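Local coordinates for fructooligosaccharide ABC transporter substrate-binding protein FusA (Streptococcus pneumoniae, PDB 5G62), which binds kestose, nystose, fructofuranosyl-nystose and inulin for the FusABC-MsmK transporter, which imports short- and long-chain fructooligosaccharides, at residues F119-E124 and G304-K309; Q337-T342 and G382-L387. The protein carries 2 engineered substitutions. All coordinates share one frame; numbering follows the deposited sequence.

Contact 1. Residues F119-E124 and G304-K309; sequences FPWIEE and GFARDK. With FRU (beta-D-fructofuranose), chain C.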
# COMPACT_ATOMS: atom_id res chain seq x y z
N PHE A 119 17.17 -4.65 -4.98
CA PHE A 119 16.50 -5.90 -5.25
C PHE A 119 15.02 -5.78 -4.91
O PHE A 119 14.69 -5.38 -3.78
CB PHE A 119 17.14 -7.02 -4.42
CG PHE A 119 18.60 -7.28 -4.77
CD1 PHE A 119 18.93 -8.10 -5.86
CD2 PHE A 119 19.62 -6.73 -4.02
CE1 PHE A 119 20.27 -8.36 -6.17
CE2 PHE A 119 21.00 -6.99 -4.35
CZ PHE A 119 21.30 -7.79 -5.41
N PRO A 120 14.13 -6.14 -5.82
CA PRO A 120 12.71 -5.79 -5.67
C PRO A 120 11.86 -6.89 -5.02
O PRO A 120 12.26 -8.04 -4.85
CB PRO A 120 12.28 -5.55 -7.12
CG PRO A 120 13.09 -6.71 -7.86
CD PRO A 120 14.43 -6.61 -7.20
N TRP A 121 10.70 -6.44 -4.56
CA TRP A 121 9.55 -7.27 -4.23
C TRP A 121 8.65 -7.38 -5.46
O TRP A 121 8.32 -6.36 -6.07
CB TRP A 121 8.79 -6.62 -3.07
CG TRP A 121 7.45 -7.19 -2.72
CD1 TRP A 121 7.22 -8.24 -1.90
CD2 TRP A 121 6.15 -6.67 -3.09
NE1 TRP A 121 5.86 -8.43 -1.73
CE2 TRP A 121 5.19 -7.49 -2.46
CE3 TRP A 121 5.72 -5.59 -3.86
CZ2 TRP A 121 3.81 -7.27 -2.61
CZ3 TRP A 121 4.34 -5.39 -4.01
CH2 TRP A 121 3.42 -6.22 -3.39
N ILE A 122 8.25 -8.59 -5.82
CA ILE A 122 7.40 -8.88 -6.97
C ILE A 122 6.27 -9.80 -6.49
O ILE A 122 6.53 -10.81 -5.82
CB ILE A 122 8.18 -9.54 -8.14
CG1 ILE A 122 9.24 -8.58 -8.71
CG2 ILE A 122 7.21 -10.03 -9.22
CD1 ILE A 122 10.25 -9.25 -9.65
N GLU A 123 5.02 -9.40 -6.75
CA GLU A 123 3.86 -10.17 -6.32
C GLU A 123 2.79 -10.00 -7.38
O GLU A 123 2.20 -8.91 -7.51
CB GLU A 123 3.35 -9.71 -4.96
CG GLU A 123 2.22 -10.52 -4.39
CD GLU A 123 1.59 -9.82 -3.16
OE1 GLU A 123 0.83 -8.84 -3.35
OE2 GLU A 123 1.90 -10.26 -2.04
N GLU A 124 2.54 -11.07 -8.15
CA GLU A 124 1.57 -11.01 -9.24
C GLU A 124 0.20 -11.42 -8.71
O GLU A 124 -0.05 -12.60 -8.45
CB GLU A 124 2.05 -11.87 -10.42
CG GLU A 124 3.30 -11.27 -11.04
CD GLU A 124 3.74 -11.92 -12.34
OE1 GLU A 124 3.32 -13.05 -12.66
OE2 GLU A 124 4.51 -11.24 -13.05
N GLY A 304 2.02 -4.64 -8.11
CA GLY A 304 2.70 -5.69 -7.38
C GLY A 304 4.20 -5.69 -7.61
O GLY A 304 4.77 -6.72 -8.01
N PHE A 305 4.84 -4.56 -7.35
CA PHE A 305 6.26 -4.36 -7.53
C PHE A 305 6.72 -3.24 -6.61
O PHE A 305 6.08 -2.20 -6.53
CB PHE A 305 6.59 -3.99 -8.98
CG PHE A 305 8.06 -3.68 -9.23
CD1 PHE A 305 8.97 -4.70 -9.50
CD2 PHE A 305 8.51 -2.35 -9.26
CE1 PHE A 305 10.29 -4.41 -9.77
CE2 PHE A 305 9.86 -2.06 -9.54
CZ PHE A 305 10.74 -3.10 -9.80
N ALA A 306 7.83 -3.47 -5.93
CA ALA A 306 8.53 -2.44 -5.18
C ALA A 306 10.00 -2.54 -5.57
O ALA A 306 10.60 -3.61 -5.44
CB ALA A 306 8.36 -2.62 -3.68
N ARG A 307 10.55 -1.41 -6.03
CA ARG A 307 11.89 -1.37 -6.60
C ARG A 307 12.95 -1.82 -5.60
O ARG A 307 13.90 -2.53 -5.95
CB ARG A 307 12.16 0.06 -7.08
CG ARG A 307 13.43 0.33 -7.81
CD ARG A 307 13.29 1.65 -8.54
NE ARG A 307 12.67 1.39 -9.82
CZ ARG A 307 11.86 2.21 -10.49
NH1 ARG A 307 11.54 3.40 -10.01
NH2 ARG A 307 11.39 1.82 -11.66
N ASP A 308 12.82 -1.41 -4.34
CA ASP A 308 13.90 -1.56 -3.38
C ASP A 308 13.37 -2.23 -2.12
O ASP A 308 12.84 -1.56 -1.23
CB ASP A 308 14.52 -0.21 -3.05
CG ASP A 308 15.42 -0.27 -1.83
OD1 ASP A 308 15.89 -1.37 -1.49
OD2 ASP A 308 15.63 0.76 -1.17
N LYS A 309 13.53 -3.54 -2.02
CA LYS A 309 13.41 -4.19 -0.73
C LYS A 309 14.77 -4.66 -0.20
O LYS A 309 14.80 -5.37 0.81
CB LYS A 309 12.40 -5.34 -0.81
CG LYS A 309 10.90 -4.86 -0.79
CD LYS A 309 10.65 -3.77 0.25
CE LYS A 309 9.14 -3.49 0.56
NZ LYS A 309 8.57 -4.41 1.59
C1 FRU C . -1.22 -7.17 -1.37
C2 FRU C . -1.72 -8.13 -0.34
C3 FRU C . -1.29 -9.63 -0.63
C4 FRU C . -2.34 -10.40 0.08
C5 FRU C . -3.45 -9.72 -0.30
C6 FRU C . -4.58 -9.85 0.66
O1 FRU C . 0.15 -7.07 -1.47
O3 FRU C . 0.01 -9.90 -0.23
O4 FRU C . -2.32 -11.70 -0.40
O5 FRU C . -2.98 -8.20 -0.44
O6 FRU C . -5.69 -9.12 0.25
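Trp121 and Ala306 face each other as a hydrogen-bonded antiparallel pair, and the indole swings across to the neighbouring strand. Its CG stands anti to the backbone N (chi1 171°), which lays the six-membered ring along Gly304-Ala306: CZ3 comes within 3.6 Å of Gly304 C, while the Ala306 methyl sits beside CE3. Lys309 adds its aliphatic part, CG lying 3.6 Å from Trp121 CB, and its NZ goes on to bind another sugar of the glycan. On the opposite face of the sheet, Phe305 slants against Pro120, CE1 to CB 3.5 Å, and takes Ile122 CG1 at its ring edge. The backbone ladder ends with Glu123 N to Gly304 O at 3.0 Å, a nearly straight N-H that nevertheless reaches the oxygen from above the carbonyl plane.

Glu123 CB rests over one face of the indole, toward its rim, and the carboxylate beyond takes two hydroxyls of one fructose, O1 on OE1 (2.7 Å) and O3 on OE2 (2.6 Å). Asn339 ND2 is hydrogen-bonded to Glu123 OE2, and its OD1 to Trp121 NE1. These bonds probably hold the carboxylate in rotation, and the sugar pair would favour one fructose orientation, consistent with selective fructooligosaccharide recognition.

Contact 2. Residues Q337-T342 and G382-L387; sequences QNNWGT and GPLAIL. With FRU (beta-D-fructofuranose), chain C.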
# COMPACT_ATOMS: atom_id res chain seq x y z
N GLN A 337 7.13 -17.89 1.43
CA GLN A 337 7.10 -17.85 2.88
C GLN A 337 7.55 -16.50 3.40
O GLN A 337 6.90 -15.94 4.29
CB GLN A 337 7.96 -18.98 3.45
CG GLN A 337 7.34 -20.34 3.30
CD GLN A 337 8.29 -21.42 3.77
OE1 GLN A 337 8.40 -21.69 4.96
NE2 GLN A 337 9.02 -22.01 2.83
N ASN A 338 8.64 -15.96 2.86
CA ASN A 338 9.10 -14.66 3.30
C ASN A 338 7.98 -13.64 3.17
O ASN A 338 7.83 -12.75 4.01
CB ASN A 338 10.33 -14.18 2.50
CG ASN A 338 11.61 -15.00 2.78
OD1 ASN A 338 11.60 -15.95 3.57
ND2 ASN A 338 12.70 -14.64 2.09
N ASN A 339 7.16 -13.80 2.14
CA ASN A 339 6.09 -12.85 1.87
C ASN A 339 4.93 -12.99 2.84
O ASN A 339 4.42 -11.99 3.34
CB ASN A 339 5.61 -13.01 0.43
CG ASN A 339 4.80 -11.80 -0.06
OD1 ASN A 339 5.17 -10.63 0.18
ND2 ASN A 339 3.68 -12.09 -0.71
N TRP A 340 4.53 -14.21 3.15
CA TRP A 340 3.22 -14.46 3.75
C TRP A 340 3.23 -15.18 5.10
O TRP A 340 2.23 -15.08 5.81
CB TRP A 340 2.35 -15.25 2.77
CG TRP A 340 1.73 -14.37 1.68
CD1 TRP A 340 1.24 -13.10 1.82
CD2 TRP A 340 1.54 -14.73 0.31
NE1 TRP A 340 0.73 -12.65 0.62
CE2 TRP A 340 0.92 -13.62 -0.33
CE3 TRP A 340 1.84 -15.87 -0.45
CZ2 TRP A 340 0.60 -13.62 -1.67
CZ3 TRP A 340 1.51 -15.88 -1.80
CH2 TRP A 340 0.89 -14.74 -2.40
N GLY A 341 4.31 -15.87 5.50
CA GLY A 341 4.33 -16.68 6.70
C GLY A 341 4.82 -18.10 6.41
O GLY A 341 5.44 -18.36 5.37
N THR A 342 4.57 -19.03 7.33
CA THR A 342 5.19 -20.35 7.23
C THR A 342 4.29 -21.45 7.82
O THR A 342 3.11 -21.23 8.11
CB THR A 342 6.60 -20.33 7.87
OG1 THR A 342 7.30 -21.54 7.56
CG2 THR A 342 6.54 -20.16 9.38
N GLY A 382 11.45 -8.24 2.80
CA GLY A 382 12.64 -8.29 1.98
C GLY A 382 12.41 -8.64 0.52
O GLY A 382 11.27 -8.73 0.03
N PRO A 383 13.51 -8.83 -0.22
CA PRO A 383 13.39 -9.09 -1.66
C PRO A 383 12.88 -10.50 -1.91
O PRO A 383 13.33 -11.45 -1.27
CB PRO A 383 14.83 -8.92 -2.17
CG PRO A 383 15.70 -9.40 -1.02
CD PRO A 383 14.92 -8.95 0.26
N LEU A 384 11.95 -10.63 -2.85
CA LEU A 384 11.32 -11.91 -3.13
C LEU A 384 10.50 -11.77 -4.41
O LEU A 384 10.20 -10.65 -4.84
CB LEU A 384 10.43 -12.36 -1.98
CG LEU A 384 9.26 -11.40 -1.65
CD1 LEU A 384 7.98 -11.68 -2.48
CD2 LEU A 384 8.96 -11.39 -0.12
N ALA A 385 10.05 -12.90 -4.94
CA ALA A 385 9.21 -12.87 -6.13
C ALA A 385 8.15 -13.95 -6.10
O ALA A 385 8.45 -15.13 -5.86
CB ALA A 385 10.03 -13.00 -7.41
N ILE A 386 6.91 -13.55 -6.41
CA ILE A 386 5.81 -14.48 -6.55
C ILE A 386 5.14 -14.20 -7.90
O ILE A 386 4.56 -13.12 -8.10
CB ILE A 386 4.80 -14.36 -5.40
CG1 ILE A 386 5.60 -14.58 -4.10
CG2 ILE A 386 3.64 -15.39 -5.58
CD1 ILE A 386 4.83 -14.51 -2.85
N LEU A 387 5.24 -15.15 -8.81
CA LEU A 387 4.70 -15.00 -10.15
C LEU A 387 3.37 -15.72 -10.23
O LEU A 387 3.13 -16.68 -9.49
CB LEU A 387 5.65 -15.55 -11.22
CG LEU A 387 7.09 -15.02 -11.19
CD1 LEU A 387 7.91 -15.59 -12.35
CD2 LEU A 387 7.15 -13.51 -11.23
C1 FRU C . -1.22 -7.17 -1.37
C2 FRU C . -1.72 -8.13 -0.34
C3 FRU C . -1.29 -9.63 -0.63
C4 FRU C . -2.34 -10.40 0.08
C5 FRU C . -3.45 -9.72 -0.30
C6 FRU C . -4.58 -9.85 0.66
O1 FRU C . 0.15 -7.07 -1.47
O3 FRU C . 0.01 -9.90 -0.23
O4 FRU C . -2.32 -11.70 -0.40
O5 FRU C . -2.98 -8.20 -0.44
O6 FRU C . -5.69 -9.12 0.25
O HOH W 1 12.79 -11.93 1.25
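An amide nitrogen and a methyl group share one face of the Trp340 indole: Asn339 ND2 lies 3.1 Å above the ring plane and Ile386 CD1 3.7 Å above it, both displaced toward the rim. The two also touch each other, with Ile386 CD1 3.4 Å from Asn339 ND2. The methyl is a CH-pi partner, 4.0 Å from the centroid of the six-membered ring and 22° off its normal. Ile386 can deliver it because its CD1 stands anti to CA (chi2 -180°), extending the chain toward the indole.

Leu384 meets Asn339 at about a right angle, its CD2 packing on Asn339 CB at 3.8 Å and also reaching Asn338 CB. No direct hydrogen bond joins Gln337-Thr342 to Gly382-Leu387, although Ser335, earlier in helix 332-340, holds Ala385 N. A water links Asn338 ND2 to Pro383 O, just ahead of strand 384-386, accepting from the amide and donating to the carbonyl at 2.6 Å; Asn338 ND2 also bonds Gln329.

The polar edge of Trp340 is turned to the sugar, NE1 donating to fructose O3 at 3.0 Å with an angle of 160°. Hydrogen bonds from the Asn339 amide to strand 121-123 probably steady it over the indole. With apolar contact on the face and a directed N-H at the edge, packing against the strand probably helps set the indole's orientation for substrate binding.

Contacts 1 and 2 illustrate how a binding site can be assembled from segments distant in sequence. Residues 304-309 precede 337-342, so the two contacts follow one another without interleaving, yet their centres are 10 Å apart on the same side of the chain's centre. Both use one mixed three-stranded sheet in which strand 121-123 is central, antiparallel to 305-306 and parallel to 384-386; helix 332-340 packs on the latter. Ile122 O and Ile386 N, 2.8 Å apart, probably bond across the sheet. Both contacts touch the same fructose, whose further hydrogen bonds come from Trp270 and Arg375, consistent with sheet and helix together lining one side of the glycan pocket.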